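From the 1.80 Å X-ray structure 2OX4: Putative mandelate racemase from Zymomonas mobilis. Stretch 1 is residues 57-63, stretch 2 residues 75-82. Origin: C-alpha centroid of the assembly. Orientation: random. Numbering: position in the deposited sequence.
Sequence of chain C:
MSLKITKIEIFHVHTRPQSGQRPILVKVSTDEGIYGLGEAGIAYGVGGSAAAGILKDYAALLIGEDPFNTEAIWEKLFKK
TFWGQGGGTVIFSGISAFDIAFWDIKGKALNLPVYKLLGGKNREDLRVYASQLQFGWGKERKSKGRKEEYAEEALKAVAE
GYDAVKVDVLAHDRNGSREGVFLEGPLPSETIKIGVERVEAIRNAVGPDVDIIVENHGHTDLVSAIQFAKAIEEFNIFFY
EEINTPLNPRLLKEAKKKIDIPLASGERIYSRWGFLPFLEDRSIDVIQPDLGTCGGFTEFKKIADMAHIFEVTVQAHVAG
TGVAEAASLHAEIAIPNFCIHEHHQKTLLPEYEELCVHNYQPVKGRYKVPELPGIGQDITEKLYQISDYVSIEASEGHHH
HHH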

ATOM      1  N   ASP C  57      20.377  30.909 -23.193  1.00  9.56           N
ATOM      2  CA  ASP C  57      19.143  30.567 -23.906  1.00 12.52           C
ATOM      3  C   ASP C  57      17.907  31.177 -23.250  1.00 10.23           C
ATOM      4  O   ASP C  57      17.023  31.703 -23.942  1.00  9.75           O
ATOM      5  CB  ASP C  57      19.000  29.055 -24.017  1.00  9.39           C
ATOM      6  CG  ASP C  57      19.932  28.464 -25.069  1.00 14.93           C
ATOM      7  OD1 ASP C  57      20.500  29.220 -25.887  1.00 13.68           O
ATOM      8  OD2 ASP C  57      20.110  27.239 -25.066  1.00 14.10           O
ATOM      9  N   TYR C  58      17.855  31.120 -21.923  1.00  9.04           N
ATOM     10  CA  TYR C  58      16.716  31.690 -21.187  1.00 10.35           C
ATOM     11  C   TYR C  58      16.662  33.204 -21.334  1.00 11.08           C
ATOM     12  O   TYR C  58      15.577  33.794 -21.297  1.00 13.75           O
ATOM     13  CB  TYR C  58      16.759  31.351 -19.698  1.00 11.23           C
ATOM     14  CG  TYR C  58      16.452  29.910 -19.330  1.00  8.16           C
ATOM     15  CD1 TYR C  58      16.609  29.467 -18.013  1.00 11.03           C
ATOM     16  CD2 TYR C  58      16.009  28.990 -20.286  1.00 10.59           C
ATOM     17  CE1 TYR C  58      16.331  28.154 -17.648  1.00 11.07           C
ATOM     18  CE2 TYR C  58      15.740  27.674 -19.930  1.00 12.11           C
ATOM     19  CZ  TYR C  58      15.897  27.263 -18.617  1.00 13.51           C
ATOM     20  OH  TYR C  58      15.632  25.955 -18.263  1.00 14.31           O
ATOM     21  N   ALA C  59      17.835  33.817 -21.497  1.00 11.84           N
ATOM     22  CA  ALA C  59      17.960  35.286 -21.559  1.00 15.35           C
ATOM     23  C   ALA C  59      17.067  35.871 -22.647  1.00 17.89           C
ATOM     24  O   ALA C  59      16.444  36.919 -22.449  1.00 18.34           O
ATOM     25  CB  ALA C  59      19.430  35.710 -21.773  1.00 15.75           C
ATOM     26  N   ALA C  60      16.962  35.164 -23.773  1.00 18.70           N
ATOM     27  CA  ALA C  60      16.068  35.572 -24.856  1.00 21.42           C
ATOM     28  C   ALA C  60      14.599  35.731 -24.452  1.00 22.89           C
ATOM     29  O   ALA C  60      13.893  36.567 -25.007  1.00 22.08           O
ATOM     30  CB  ALA C  60      16.203  34.635 -26.049  1.00 25.96           C
ATOM     31  N   LEU C  61      14.143  34.938 -23.485  1.00 15.71           N
ATOM     32  CA  LEU C  61      12.755  34.985 -23.031  1.00 18.69           C
ATOM     33  C   LEU C  61      12.534  36.073 -21.986  1.00 21.35           C
ATOM     34  O   LEU C  61      11.389  36.385 -21.643  1.00 22.92           O
ATOM     35  CB  LEU C  61      12.329  33.626 -22.451  1.00 19.27           C
ATOM     36  CG  LEU C  61      11.859  32.513 -23.405  1.00 27.93           C
ATOM     37  CD1 LEU C  61      12.849  32.221 -24.528  1.00 28.04           C
ATOM     38  CD2 LEU C  61      11.574  31.251 -22.616  1.00 17.06           C
ATOM     39  N   LEU C  62      13.626  36.632 -21.467  1.00 14.03           N
ATOM     40  CA  LEU C  62      13.555  37.501 -20.291  1.00 13.40           C
ATOM     41  C   LEU C  62      13.722  38.995 -20.589  1.00 13.52           C
ATOM     42  O   LEU C  62      13.245  39.830 -19.825  1.00 15.13           O
ATOM     43  CB  LEU C  62      14.568  37.060 -19.235  1.00 10.67           C
ATOM     44  CG  LEU C  62      14.280  35.628 -18.781  1.00 12.53           C
ATOM     45  CD1 LEU C  62      15.336  35.135 -17.814  1.00 16.31           C
ATOM     46  CD2 LEU C  62      12.885  35.534 -18.176  1.00 11.28           C
ATOM     47  N   ILE C  63      14.425  39.330 -21.666  1.00 16.32           N
ATOM     48  CA  ILE C  63      14.525  40.736 -22.089  1.00 13.89           C
ATOM     49  C   ILE C  63      13.115  41.289 -22.284  1.00 15.80           C
ATOM     50  O   ILE C  63      12.299  40.677 -22.964  1.00 18.11           O
ATOM     51  CB  ILE C  63      15.345  40.895 -23.395  1.00 16.12           C
ATOM     52  CG1 ILE C  63      16.748  40.273 -23.245  1.00 17.80           C
ATOM     53  CG2 ILE C  63      15.420  42.373 -23.818  1.00 19.06           C
ATOM     54  CD1 ILE C  63      17.722  41.036 -22.353  1.00 18.16           C
ATOM     55  N   GLU C  75       7.108  30.356 -13.867  1.00  8.32           N
ATOM     56  CA  GLU C  75       6.194  29.451 -14.562  1.00 10.03           C
ATOM     57  C   GLU C  75       6.425  29.454 -16.076  1.00  8.49           C
ATOM     58  O   GLU C  75       6.302  28.417 -16.714  1.00  8.96           O
ATOM     59  CB  GLU C  75       4.735  29.780 -14.209  1.00  9.94           C
ATOM     60  CG  GLU C  75       3.666  28.834 -14.823  1.00  8.90           C
ATOM     61  CD  GLU C  75       3.485  27.488 -14.084  1.00 10.77           C
ATOM     62  OE1 GLU C  75       4.252  27.164 -13.150  1.00 12.31           O
ATOM     63  OE2 GLU C  75       2.549  26.736 -14.456  1.00 12.26           O
ATOM     64  N   LYS C  76       6.752  30.615 -16.645  1.00  7.56           N
ATOM     65  CA  LYS C  76       7.123  30.711 -18.066  1.00 10.61           C
ATOM     66  C   LYS C  76       8.361  29.878 -18.406  1.00 11.17           C
ATOM     67  O   LYS C  76       8.339  29.096 -19.348  1.00  9.68           O
ATOM     68  CB  LYS C  76       7.337  32.179 -18.455  1.00 10.85           C
ATOM     69  CG  LYS C  76       7.718  32.429 -19.916  1.00 14.09           C
ATOM     70  CD  LYS C  76       7.978  33.924 -20.132  1.00 18.87           C
ATOM     71  CE  LYS C  76       8.549  34.211 -21.510  1.00 35.32           C
ATOM     72  NZ  LYS C  76       8.697  35.685 -21.732  1.00 30.82           N
ATOM     73  N   LEU C  77       9.435  30.042 -17.641  1.00  7.84           N
ATOM     74  CA  LEU C  77      10.623  29.191 -17.806  1.00 11.27           C
ATOM     75  C   LEU C  77      10.335  27.702 -17.605  1.00 10.28           C
ATOM     76  O   LEU C  77      10.945  26.860 -18.266  1.00  9.70           O
ATOM     77  CB  LEU C  77      11.772  29.664 -16.917  1.00  6.89           C
ATOM     78  CG  LEU C  77      12.264  31.070 -17.313  1.00  6.03           C
ATOM     79  CD1 LEU C  77      13.402  31.534 -16.405  1.00 10.72           C
ATOM     80  CD2 LEU C  77      12.710  31.112 -18.814  1.00  8.83           C
ATOM     81  N   PHE C  78       9.393  27.391 -16.715  1.00  9.71           N
ATOM     82  CA  PHE C  78       8.999  26.000 -16.443  1.00  6.79           C
ATOM     83  C   PHE C  78       8.171  25.436 -17.622  1.00  9.36           C
ATOM     84  O   PHE C  78       8.429  24.318 -18.078  1.00 10.43           O
ATOM     85  CB  PHE C  78       8.228  25.952 -15.113  1.00  6.80           C
ATOM     86  CG  PHE C  78       7.799  24.558 -14.673  1.00  9.74           C
ATOM     87  CD1 PHE C  78       8.698  23.495 -14.665  1.00 12.61           C
ATOM     88  CD2 PHE C  78       6.497  24.338 -14.230  1.00 15.25           C
ATOM     89  CE1 PHE C  78       8.287  22.208 -14.249  1.00 16.11           C
ATOM     90  CE2 PHE C  78       6.087  23.058 -13.812  1.00 12.66           C
ATOM     91  CZ  PHE C  78       6.980  22.006 -13.823  1.00 11.49           C
ATOM     92  N   LYS C  79       7.214  26.227 -18.120  1.00  8.92           N
ATOM     93  CA  LYS C  79       6.153  25.723 -19.021  1.00  9.19           C
ATOM     94  C   LYS C  79       6.360  26.040 -20.501  1.00 12.95           C
ATOM     95  O   LYS C  79       5.764  25.387 -21.378  1.00 11.28           O
ATOM     96  CB  LYS C  79       4.774  26.235 -18.579  1.00  4.74           C
ATOM     97  CG  LYS C  79       4.275  25.627 -17.257  1.00  8.74           C
ATOM     98  CD  LYS C  79       3.995  24.128 -17.388  1.00  9.63           C
ATOM     99  CE  LYS C  79       3.346  23.575 -16.121  1.00 12.68           C
ATOM    100  NZ  LYS C  79       2.055  24.276 -15.750  1.00 12.28           N
ATOM    101  N   LYS C  80       7.182  27.045 -20.792  1.00  6.33           N
ATOM    102  CA  LYS C  80       7.268  27.559 -22.164  1.00 10.87           C
ATOM    103  C   LYS C  80       8.599  27.288 -22.870  1.00 12.41           C
ATOM    104  O   LYS C  80       8.781  27.673 -24.029  1.00 13.40           O
ATOM    105  CB  LYS C  80       6.913  29.060 -22.212  1.00 13.55           C
ATOM    106  CG  LYS C  80       5.471  29.376 -21.787  1.00 18.44           C
ATOM    107  CD  LYS C  80       4.478  28.664 -22.683  1.00 24.36           C
ATOM    108  CE  LYS C  80       3.076  29.234 -22.554  1.00 37.01           C
ATOM    109  NZ  LYS C  80       2.132  28.509 -23.456  1.00 47.66           N
ATOM    110  N   THR C  81       9.519  26.626 -22.174  1.00  7.96           N
ATOM    111  CA  THR C  81      10.837  26.291 -22.722  1.00  7.54           C
ATOM    112  C   THR C  81      10.849  24.880 -23.314  1.00 11.77           C
ATOM    113  O   THR C  81      11.828  24.473 -23.963  1.00 11.63           O
ATOM    114  CB  THR C  81      11.925  26.369 -21.625  1.00  8.76           C
ATOM    115  OG1 THR C  81      11.551  25.545 -20.506  1.00  8.73           O
ATOM    116  CG2 THR C  81      12.128  27.811 -21.160  1.00 14.44           C
ATOM    117  N   PHE C  82       9.752  24.153 -23.077  1.00  9.37           N
ATOM    118  CA  PHE C  82       9.626  22.707 -23.353  1.00  7.05           C
ATOM    119  C   PHE C  82      10.396  21.826 -22.370  1.00  8.97           C
ATOM    120  O   PHE C  82       9.823  20.935 -21.746  1.00  8.58           O
ATOM    121  CB  PHE C  82       9.959  22.320 -24.807  1.00  7.93           C
ATOM    122  CG  PHE C  82       9.337  21.004 -25.207  1.00  8.99           C
ATOM    123  CD1 PHE C  82       8.006  20.952 -25.602  1.00 15.09           C
ATOM    124  CD2 PHE C  82      10.067  19.816 -25.123  1.00 12.64           C
ATOM    125  CE1 PHE C  82       7.405  19.733 -25.943  1.00 13.65           C
ATOM    126  CE2 PHE C  82       9.467  18.590 -25.460  1.00 12.40           C
ATOM    127  CZ  PHE C  82       8.141  18.567 -25.869  1.00 11.75           C
TER

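Both stretches are largely helical, and both helices begin earlier in the chain. The axes of the two helices approach to 11.1 Å, with 129° between their N-to-C directions. They therefore run obliquely, closer to antiparallel than to parallel. The backbones come nearest at Tyr-58 and Leu-77, whose CA atoms lie 7.4 Å apart. Within stretch 2, Lys-80 N donates to Lys-76 O at 2.8 Å, a helical i to i+4 bond. Phe-82 leaves helical geometry with a positive phi of 74°.

The contact is small, with 347 Å² buried over both sides, and mostly apolar. Leu-77 meets three residues of stretch 1. Its CD2 lies over one face of the Tyr-58 ring, 4.3 Å from the ring centroid and 23° off the normal, a CH-pi contact. The same Leu-77 CD2 packs against Leu-61 CD2 at 4.0 Å. Its other methyl, Leu-77 CD1, reaches Leu-62 CD1 at 4.3 Å. Leu-61 and Leu-77 each have 84 Å² covered.

Thr-81, four residues after Leu-77 and past the helix, extends this patch. Its methyl CG2 is 3.8 Å from Tyr-58 CE2 and also 3.8 Å from Leu-61 CD2. Its hydroxyl is turned to its own chain segment: Thr-81 OG1 donates to Leu-77 O at 2.7 Å. The polar end is thus satisfied while the methyl serves the contact.

One hydrogen bond crosses between the stretches. Lys-76 is fully extended, with all four chi angles t, and its NZ donates to Leu-61 O at 2.8 Å. This carbonyl lies near the C-terminal end of stretch 1. The aliphatic part of the lysine also packs, with Lys-76 CE 3.9 Å from Leu-61 CB.

Glu-75 and Lys-79 take no part in the contact. They pair with each other in a salt bridge, Lys-79 NZ to Glu-75 OE2 at 2.8 Å.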